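Local coordinates for protein methanogen homoaconitase large subunit (Methanocaldococcus jannaschii, PDB 4KP2) that forms the [4Fe-4S]-binding large subunit of homoaconitase, a hydro-lyase that reversibly converts (R)-homocitrate through cis-homoaconitate to homoisocitrate, at residues 142-152 / 238-248; 121-130 / 250-258. All blocks are in the same frame, centred on the assembly; numbering follows the deposited sequence.

Interaction 1: 142-152 / 238-248; sequences CTHGAFGAFAT and KTGVIEADEIT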
loop_
_atom_site.group_PDB
_atom_site.type_symbol
_atom_site.label_atom_id
_atom_site.label_comp_id
_atom_site.label_asym_id
_atom_site.label_seq_id
_atom_site.Cartn_x
_atom_site.Cartn_y
_atom_site.Cartn_z
ATOM N N CYS A 142 -1.582 23.100 11.733
ATOM C CA CYS A 142 -2.322 24.318 11.417
ATOM C C CYS A 142 -3.606 24.043 10.632
ATOM O O CYS A 142 -4.455 24.924 10.489
ATOM C CB CYS A 142 -1.433 25.287 10.635
ATOM S SG CYS A 142 -0.689 24.577 9.144
ATOM N N THR A 143 -3.735 22.821 10.124
ATOM C CA THR A 143 -4.912 22.399 9.372
ATOM C C THR A 143 -6.190 22.549 10.193
ATOM O O THR A 143 -7.250 22.879 9.659
ATOM C CB THR A 143 -4.773 20.928 8.920
ATOM O OG1 THR A 143 -3.545 20.759 8.202
ATOM C CG2 THR A 143 -5.938 20.518 8.031
ATOM N N HIS A 144 -6.076 22.327 11.499
ATOM C CA HIS A 144 -7.231 22.321 12.391
ATOM C C HIS A 144 -7.694 23.722 12.775
ATOM O O HIS A 144 -8.480 23.892 13.707
ATOM C CB HIS A 144 -6.915 21.507 13.646
ATOM C CG HIS A 144 -6.305 20.172 13.353
ATOM N ND1 HIS A 144 -7.026 19.129 12.810
ATOM C CD2 HIS A 144 -5.044 19.714 13.518
ATOM C CE1 HIS A 144 -6.233 18.084 12.658
ATOM N NE2 HIS A 144 -5.025 18.410 13.079
ATOM N N GLY A 145 -7.205 24.723 12.052
ATOM C CA GLY A 145 -7.655 26.087 12.243
ATOM C C GLY A 145 -8.927 26.331 11.456
ATOM O O GLY A 145 -9.539 27.395 11.551
ATOM N N ALA A 146 -9.326 25.331 10.676
ATOM C CA ALA A 146 -10.542 25.410 9.880
ATOM C C ALA A 146 -11.774 25.216 10.755
ATOM O O ALA A 146 -12.899 25.488 10.333
ATOM C CB ALA A 146 -10.511 24.376 8.769
ATOM N N PHE A 147 -11.551 24.739 11.975
ATOM C CA PHE A 147 -12.625 24.549 12.941
ATOM C C PHE A 147 -12.808 25.797 13.794
ATOM O O PHE A 147 -13.734 25.878 14.602
ATOM C CB PHE A 147 -12.327 23.347 13.838
ATOM C CG PHE A 147 -12.437 22.025 13.138
ATOM C CD1 PHE A 147 -11.370 21.515 12.415
ATOM C CD2 PHE A 147 -13.608 21.291 13.201
ATOM C CE1 PHE A 147 -11.472 20.298 11.768
ATOM C CE2 PHE A 147 -13.718 20.073 12.559
ATOM C CZ PHE A 147 -12.647 19.575 11.841
ATOM N N GLY A 148 -11.923 26.769 13.608
ATOM C CA GLY A 148 -11.959 27.988 14.392
ATOM C C GLY A 148 -11.189 27.824 15.686
ATOM O O GLY A 148 -11.518 28.431 16.704
ATOM N N ALA A 149 -10.158 26.987 15.642
ATOM C CA ALA A 149 -9.332 26.730 16.813
ATOM C C ALA A 149 -7.872 27.048 16.523
ATOM O O ALA A 149 -7.388 26.829 15.414
ATOM C CB ALA A 149 -9.480 25.285 17.257
ATOM N N PHE A 150 -7.175 27.571 17.524
ATOM C CA PHE A 150 -5.763 27.893 17.379
ATOM C C PHE A 150 -4.933 26.615 17.432
ATOM O O PHE A 150 -4.795 25.995 18.486
ATOM C CB PHE A 150 -5.319 28.865 18.472
ATOM C CG PHE A 150 -3.927 29.392 18.284
ATOM C CD1 PHE A 150 -3.698 30.535 17.538
ATOM C CD2 PHE A 150 -2.845 28.743 18.852
ATOM C CE1 PHE A 150 -2.415 31.020 17.362
ATOM C CE2 PHE A 150 -1.561 29.221 18.679
ATOM C CZ PHE A 150 -1.347 30.362 17.934
ATOM N N ALA A 151 -4.381 26.228 16.289
ATOM C CA ALA A 151 -3.627 24.983 16.194
ATOM C C ALA A 151 -2.256 25.187 15.560
ATOM O O ALA A 151 -2.147 25.706 14.449
ATOM C CB ALA A 151 -4.420 23.945 15.419
ATOM N N THR A 152 -1.212 24.777 16.274
ATOM C CA THR A 152 0.156 24.902 15.783
ATOM C C THR A 152 0.932 23.603 15.969
ATOM O O THR A 152 0.509 22.714 16.707
ATOM C CB THR A 152 0.915 26.037 16.497
ATOM O OG1 THR A 152 0.823 25.857 17.916
ATOM C CG2 THR A 152 0.328 27.391 16.125
ATOM N N LYS A 238 2.548 30.706 11.181
ATOM C CA LYS A 238 2.543 29.941 12.419
ATOM C C LYS A 238 1.308 29.053 12.456
ATOM O O LYS A 238 1.356 27.923 12.940
ATOM C CB LYS A 238 2.558 30.880 13.624
ATOM C CG LYS A 238 2.784 30.181 14.954
ATOM C CD LYS A 238 4.143 29.503 14.988
ATOM C CE LYS A 238 4.394 28.835 16.331
ATOM N NZ LYS A 238 5.729 28.177 16.384
ATOM N N THR A 239 0.203 29.579 11.938
ATOM C CA THR A 239 -1.044 28.831 11.847
ATOM C C THR A 239 -2.010 29.510 10.883
ATOM O O THR A 239 -1.863 30.692 10.567
ATOM C CB THR A 239 -1.735 28.690 13.219
ATOM O OG1 THR A 239 -2.886 27.847 13.095
ATOM C CG2 THR A 239 -2.165 30.053 13.748
ATOM N N GLY A 240 -2.994 28.751 10.414
ATOM C CA GLY A 240 -4.042 29.293 9.572
ATOM C C GLY A 240 -5.391 29.004 10.195
ATOM O O GLY A 240 -5.717 27.850 10.465
ATOM N N VAL A 241 -6.178 30.049 10.430
ATOM C CA VAL A 241 -7.454 29.890 11.120
ATOM C C VAL A 241 -8.630 30.461 10.324
ATOM O O VAL A 241 -8.516 31.505 9.678
ATOM C CB VAL A 241 -7.403 30.507 12.543
ATOM C CG1 VAL A 241 -7.248 32.019 12.477
ATOM C CG2 VAL A 241 -8.637 30.118 13.347
ATOM N N ILE A 242 -9.755 29.752 10.363
ATOM C CA ILE A 242 -10.974 30.188 9.694
ATOM C C ILE A 242 -12.128 30.262 10.689
ATOM O O ILE A 242 -12.334 29.343 11.482
ATOM C CB ILE A 242 -11.349 29.242 8.534
ATOM C CG1 ILE A 242 -10.316 29.346 7.412
ATOM C CG2 ILE A 242 -12.735 29.564 7.996
ATOM C CD1 ILE A 242 -10.636 28.502 6.206
ATOM N N GLU A 243 -12.872 31.365 10.642
ATOM C CA GLU A 243 -13.999 31.584 11.539
ATOM C C GLU A 243 -15.051 30.487 11.406
ATOM O O GLU A 243 -15.427 30.104 10.297
ATOM C CB GLU A 243 -14.622 32.954 11.268
ATOM C CG GLU A 243 -15.738 33.343 12.222
ATOM C CD GLU A 243 -16.265 34.739 11.955
ATOM O OE1 GLU A 243 -15.522 35.713 12.201
ATOM O OE2 GLU A 243 -17.418 34.860 11.491
ATOM N N ALA A 244 -15.518 29.985 12.545
ATOM C CA ALA A 244 -16.486 28.896 12.568
ATOM C C ALA A 244 -17.898 29.391 12.275
ATOM O O ALA A 244 -18.315 30.439 12.766
ATOM C CB ALA A 244 -16.444 28.182 13.909
ATOM N N ASP A 245 -18.630 28.626 11.472
ATOM C CA ASP A 245 -20.000 28.977 11.126
ATOM C C ASP A 245 -20.880 27.734 11.085
ATOM O O ASP A 245 -20.485 26.671 11.559
ATOM C CB ASP A 245 -20.045 29.698 9.779
ATOM C CG ASP A 245 -19.606 28.814 8.629
ATOM O OD1 ASP A 245 -18.833 27.863 8.869
ATOM O OD2 ASP A 245 -20.033 29.073 7.485
ATOM N N GLU A 246 -22.070 27.878 10.508
ATOM C CA GLU A 246 -23.029 26.780 10.430
ATOM C C GLU A 246 -22.490 25.587 9.646
ATOM O O GLU A 246 -22.811 24.439 9.952
ATOM C CB GLU A 246 -24.344 27.259 9.812
ATOM C CG GLU A 246 -25.486 27.395 10.806
ATOM C CD GLU A 246 -25.243 28.479 11.839
ATOM O OE1 GLU A 246 -24.491 29.432 11.541
ATOM O OE2 GLU A 246 -25.807 28.378 12.949
ATOM N N ILE A 247 -21.674 25.866 8.636
ATOM C CA ILE A 247 -21.070 24.813 7.827
ATOM C C ILE A 247 -20.126 23.973 8.678
ATOM O O ILE A 247 -20.025 22.756 8.502
ATOM C CB ILE A 247 -20.311 25.398 6.621
ATOM C CG1 ILE A 247 -21.253 26.244 5.765
ATOM C CG2 ILE A 247 -19.685 24.288 5.786
ATOM C CD1 ILE A 247 -20.607 26.805 4.520
ATOM N N THR A 248 -19.444 24.629 9.612
ATOM C CA THR A 248 -18.538 23.944 10.523
ATOM C C THR A 248 -19.307 23.003 11.446
ATOM O O THR A 248 -18.863 21.886 11.716
ATOM C CB THR A 248 -17.728 24.945 11.373
ATOM O OG1 THR A 248 -17.046 25.865 10.512
ATOM C CG2 THR A 248 -16.709 24.216 12.236
#

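Interaction 2: 121-130 / 250-258; sequences QILAENYVLP and DYLKKERGL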
loop_
_atom_site.group_PDB
_atom_site.type_symbol
_atom_site.label_atom_id
_atom_site.label_comp_id
_atom_site.label_asym_id
_atom_site.label_seq_id
_atom_site.Cartn_x
_atom_site.Cartn_y
_atom_site.Cartn_z
ATOM N N GLN A 121 -6.430 14.098 9.628
ATOM C CA GLN A 121 -7.751 13.726 9.139
ATOM C C GLN A 121 -8.569 13.058 10.239
ATOM O O GLN A 121 -9.754 13.341 10.401
ATOM C CB GLN A 121 -7.637 12.803 7.926
ATOM C CG GLN A 121 -8.973 12.445 7.296
ATOM C CD GLN A 121 -9.691 13.650 6.718
ATOM O OE1 GLN A 121 -9.062 14.623 6.299
ATOM N NE2 GLN A 121 -11.018 13.593 6.695
ATOM N N ILE A 122 -7.925 12.168 10.990
ATOM C CA ILE A 122 -8.563 11.509 12.124
ATOM C C ILE A 122 -8.954 12.537 13.178
ATOM O O ILE A 122 -10.049 12.488 13.743
ATOM C CB ILE A 122 -7.629 10.462 12.762
ATOM C CG1 ILE A 122 -7.391 9.301 11.797
ATOM C CG2 ILE A 122 -8.207 9.946 14.072
ATOM C CD1 ILE A 122 -6.460 8.242 12.340
ATOM N N LEU A 123 -8.049 13.479 13.425
ATOM C CA LEU A 123 -8.262 14.520 14.421
ATOM C C LEU A 123 -9.450 15.400 14.043
ATOM O O LEU A 123 -10.183 15.879 14.908
ATOM C CB LEU A 123 -7.001 15.374 14.564
ATOM C CG LEU A 123 -6.544 15.720 15.981
ATOM C CD1 LEU A 123 -6.352 14.453 16.793
ATOM C CD2 LEU A 123 -5.256 16.525 15.937
ATOM N N ALA A 124 -9.635 15.604 12.743
ATOM C CA ALA A 124 -10.735 16.418 12.242
ATOM C C ALA A 124 -12.041 15.634 12.224
ATOM O O ALA A 124 -13.126 16.216 12.234
ATOM C CB ALA A 124 -10.414 16.939 10.850
ATOM N N GLU A 125 -11.931 14.311 12.201
ATOM C CA GLU A 125 -13.105 13.455 12.080
ATOM C C GLU A 125 -13.762 13.108 13.410
ATOM O O GLU A 125 -14.897 12.634 13.429
ATOM C CB GLU A 125 -12.755 12.161 11.342
ATOM C CG GLU A 125 -12.679 12.297 9.835
ATOM C CD GLU A 125 -12.362 10.981 9.154
ATOM O OE1 GLU A 125 -12.255 9.955 9.859
ATOM O OE2 GLU A 125 -12.219 10.973 7.914
ATOM N N ASN A 126 -13.063 13.337 14.519
ATOM C CA ASN A 126 -13.575 12.874 15.806
ATOM C C ASN A 126 -13.007 13.564 17.047
ATOM O O ASN A 126 -13.196 13.081 18.163
ATOM C CB ASN A 126 -13.374 11.358 15.924
ATOM C CG ASN A 126 -14.423 10.693 16.795
ATOM O OD1 ASN A 126 -14.197 10.446 17.979
ATOM N ND2 ASN A 126 -15.578 10.401 16.211
ATOM N N TYR A 127 -12.323 14.691 16.874
ATOM C CA TYR A 127 -11.695 15.344 18.022
ATOM C C TYR A 127 -11.785 16.869 18.048
ATOM O O TYR A 127 -12.353 17.444 18.977
ATOM C CB TYR A 127 -10.234 14.904 18.155
ATOM C CG TYR A 127 -10.063 13.431 18.448
ATOM C CD1 TYR A 127 -10.321 12.923 19.714
ATOM C CD2 TYR A 127 -9.645 12.550 17.460
ATOM C CE1 TYR A 127 -10.167 11.578 19.988
ATOM C CE2 TYR A 127 -9.487 11.203 17.727
ATOM C CZ TYR A 127 -9.751 10.723 18.992
ATOM O OH TYR A 127 -9.597 9.383 19.264
ATOM N N VAL A 128 -11.218 17.518 17.035
ATOM C CA VAL A 128 -11.070 18.975 17.033
ATOM C C VAL A 128 -12.384 19.753 17.115
ATOM O O VAL A 128 -13.196 19.728 16.191
ATOM C CB VAL A 128 -10.287 19.461 15.799
ATOM C CG1 VAL A 128 -10.186 20.977 15.805
ATOM C CG2 VAL A 128 -8.904 18.831 15.767
ATOM N N LEU A 129 -12.572 20.454 18.230
ATOM C CA LEU A 129 -13.720 21.336 18.409
ATOM C C LEU A 129 -13.282 22.789 18.271
ATOM O O LEU A 129 -12.113 23.104 18.484
ATOM C CB LEU A 129 -14.359 21.112 19.781
ATOM C CG LEU A 129 -15.166 19.829 19.974
ATOM C CD1 LEU A 129 -15.691 19.748 21.399
ATOM C CD2 LEU A 129 -16.307 19.769 18.977
ATOM N N PRO A 130 -14.216 23.678 17.896
ATOM C CA PRO A 130 -13.917 25.110 17.791
ATOM C C PRO A 130 -13.396 25.700 19.100
ATOM O O PRO A 130 -13.639 25.141 20.169
ATOM C CB PRO A 130 -15.276 25.721 17.441
ATOM C CG PRO A 130 -15.985 24.637 16.716
ATOM C CD PRO A 130 -15.565 23.364 17.394
ATOM N N ASP A 250 -22.248 21.661 10.817
ATOM C CA ASP A 250 -22.853 20.605 10.011
ATOM C C ASP A 250 -21.885 19.444 9.817
ATOM O O ASP A 250 -22.295 18.285 9.753
ATOM C CB ASP A 250 -23.303 21.149 8.654
ATOM C CG ASP A 250 -24.449 22.134 8.770
ATOM O OD1 ASP A 250 -25.238 22.020 9.731
ATOM O OD2 ASP A 250 -24.562 23.023 7.900
ATOM N N TYR A 251 -20.599 19.765 9.720
ATOM C CA TYR A 251 -19.561 18.755 9.574
ATOM C C TYR A 251 -19.405 17.954 10.860
ATOM O O TYR A 251 -19.082 16.766 10.829
ATOM C CB TYR A 251 -18.234 19.417 9.204
ATOM C CG TYR A 251 -17.060 18.466 9.133
ATOM C CD1 TYR A 251 -16.832 17.696 8.000
ATOM C CD2 TYR A 251 -16.171 18.348 10.196
ATOM C CE1 TYR A 251 -15.757 16.828 7.931
ATOM C CE2 TYR A 251 -15.097 17.484 10.136
ATOM C CZ TYR A 251 -14.894 16.727 9.002
ATOM O OH TYR A 251 -13.823 15.866 8.941
ATOM N N LEU A 252 -19.641 18.611 11.991
ATOM C CA LEU A 252 -19.523 17.961 13.289
ATOM C C LEU A 252 -20.739 17.086 13.575
ATOM O O LEU A 252 -20.752 16.323 14.541
ATOM C CB LEU A 252 -19.338 19.001 14.396
ATOM C CG LEU A 252 -18.120 19.915 14.243
ATOM C CD1 LEU A 252 -18.024 20.887 15.407
ATOM C CD2 LEU A 252 -16.849 19.091 14.121
ATOM N N LYS A 253 -21.758 17.200 12.729
ATOM C CA LYS A 253 -22.942 16.360 12.845
ATOM C C LYS A 253 -22.780 15.091 12.021
ATOM O O LYS A 253 -23.155 13.999 12.453
ATOM C CB LYS A 253 -24.188 17.113 12.377
ATOM C CG LYS A 253 -24.580 18.283 13.255
ATOM C CD LYS A 253 -25.984 18.755 12.929
ATOM C CE LYS A 253 -26.121 19.106 11.457
ATOM N NZ LYS A 253 -27.517 19.494 11.108
ATOM N N LYS A 254 -22.219 15.246 10.828
ATOM C CA LYS A 254 -22.055 14.142 9.893
ATOM C C LYS A 254 -20.973 13.160 10.343
ATOM O O LYS A 254 -21.057 11.961 10.072
ATOM C CB LYS A 254 -21.744 14.701 8.500
ATOM C CG LYS A 254 -21.122 13.723 7.523
ATOM C CD LYS A 254 -20.970 14.361 6.152
ATOM C CE LYS A 254 -19.955 13.618 5.300
ATOM N NZ LYS A 254 -18.575 13.761 5.843
ATOM N N GLU A 255 -19.974 13.668 11.059
ATOM C CA GLU A 255 -18.806 12.867 11.415
ATOM C C GLU A 255 -18.871 12.221 12.801
ATOM O O GLU A 255 -18.859 10.995 12.923
ATOM C CB GLU A 255 -17.532 13.707 11.292
ATOM C CG GLU A 255 -17.271 14.241 9.890
ATOM C CD GLU A 255 -16.907 13.148 8.903
ATOM O OE1 GLU A 255 -16.455 12.071 9.345
ATOM O OE2 GLU A 255 -17.069 13.367 7.684
ATOM N N ARG A 256 -18.935 13.046 13.841
ATOM C CA ARG A 256 -18.805 12.565 15.214
ATOM C C ARG A 256 -20.154 12.345 15.881
ATOM O O ARG A 256 -20.315 12.626 17.069
ATOM C CB ARG A 256 -18.001 13.570 16.036
ATOM C CG ARG A 256 -16.898 14.251 15.251
ATOM C CD ARG A 256 -16.239 15.360 16.050
ATOM N NE ARG A 256 -15.143 15.974 15.308
ATOM C CZ ARG A 256 -14.425 16.999 15.753
ATOM N NH1 ARG A 256 -13.445 17.494 15.009
ATOM N NH2 ARG A 256 -14.688 17.529 16.939
ATOM N N GLY A 257 -21.121 11.836 15.126
ATOM C CA GLY A 257 -22.477 11.740 15.628
ATOM C C GLY A 257 -23.049 13.141 15.690
ATOM O O GLY A 257 -22.436 14.078 15.181
ATOM N N LEU A 258 -24.211 13.303 16.314
ATOM C CA LEU A 258 -24.830 14.623 16.357
ATOM C C LEU A 258 -25.906 14.799 17.416
ATOM O O LEU A 258 -26.368 13.840 18.036
ATOM C CB LEU A 258 -25.422 14.984 14.990
ATOM C CG LEU A 258 -26.833 14.493 14.661
ATOM C CD1 LEU A 258 -27.344 15.180 13.405
ATOM C CD2 LEU A 258 -26.871 12.982 14.496
HETATM O O HOH W 1 -14.043 11.959 6.703
#

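Interaction 1: 142-152 / 238-248
The Phe150 ring receives the CG2 methyl of Thr239 at a slant, with Phe150 CE1 3.7 Å from Thr239 CG2. Val25 and Leu29 of helix 24-33 also pack on this phenylalanine. The Phe147 ring meets Thr248 in the same slanting way, Phe147 CD2 lying 4.4 Å from Thr248 CG2. Val128 and Ala124 touch that ring as well.

Thr239 works with both branches. Its OG1 stands opposite the backbone N (chi1 -175°), which turns the hydroxyl to the 150-152 strand while CG2 goes to Phe150. Thr239 OG1 donates to Ala151 O at 2.6 Å, tilted from the carbonyl plane. The Thr152 side chain runs at about a right angle to that of Thr239, and Thr152 CG2 lies 3.4 Å from Lys238 O.

Further on, the turn at 145-148 sits against the 239-242 strand. Ile242 N donates to Gly145 O at 2.6 Å. The bond is nearly straight at the hydrogen (170°) but comes from above the carbonyl plane. Gly145 CA makes a CA-H...O contact of 3.2 Å with Gly240 O, and a beta carbon at Gly145 would clash with that oxygen. Asp245 is the N-cap of the next helix: its OD1 accepts from Thr248 OG1 and weakly from Thr248 N, and it forms a salt bridge with Arg225.

The axes of strands 150-152 and 239-242 come within 6.6 Å, yet no backbone hydrogen bond links the two. They are packed together, not paired. The polar grip is one backbone bond, at Gly145, and one hydroxyl bond, from Thr239. Both are buried, with methyl packing around them.

Interaction 2: 121-130 / 250-258
Arg256 lays its guanidinium over the backbone at Asn126 and Tyr127, with Tyr127 N 3.3 Å above the centre of the guanidinium plane. Leu252 CD2 covers the opposite face, 3.6 Å from that plane. At the edge, Arg256 NH1 donates to Ala124 O at 3.1 Å and 172°, in the guanidinium plane but from above the carbonyl plane. Arg256 NH1 also donates to Val128 O at 2.5 Å, and NH2 adds a weak bond to this oxygen. The chain is extended from CG to NE, which carries the charged group past Glu125 O to these carbonyls. Replacing Arg256 with a methionine would probably leave Ala124 O and Val128 O without these donors and let the backbone at 126-128 shift.

Tyr251 presents its ring edge to the carbonyl of Ala124, with Tyr251 CE2 3.1 Å from Ala124 O. With CG trans to the backbone N (chi1 175°), the ring extends from helix 250-254 to that carbonyl. The Tyr251 OH bond to Ala124 O is weak. Gln121 NE2 donates to Glu125 OE2 at 3.1 Å, while Glu125 OE1 is bonded to Ser355. A water donates to Glu125 OE2 and weakly to Glu255 OE2. Lys357 pairs with Glu255 OE1. Leu252 CD1 packs on Leu129 and Pro130.

The axes of helices 121-126 and 250-254 run nearly perpendicular (94°), 10.0 Å apart. This is an arginine binding carbonyls at the C-terminal end of a helix in the aconitase fold. At the other end of the contact, the side chain of Gln121 is about 6 Å from that of Cys323, a predicted [4Fe-4S] cluster ligand.

The centres of the two interactions lie 13 Å apart, and the contacts touch each other. Phe147 of interaction 1 packs on Ala124, Val128 and Pro130 of interaction 2, and His144 packs on Leu123. The order along the chain is 121-130, 142-152, 238-248, 250-258, so interaction 1 is nested inside the loop closed by interaction 2. Both use helix 246-254, interaction 1 at its start and interaction 2 at its end. Helix 119-126 leads into strand 133-136, the neighbour of strand 150-153 in a parallel sheet. Interaction 1 brings that sheet's edge strand, 150-153, directly against strand 239-242 of a mixed sheet. Interaction 2 packs the helix that follows onto helix 119-126.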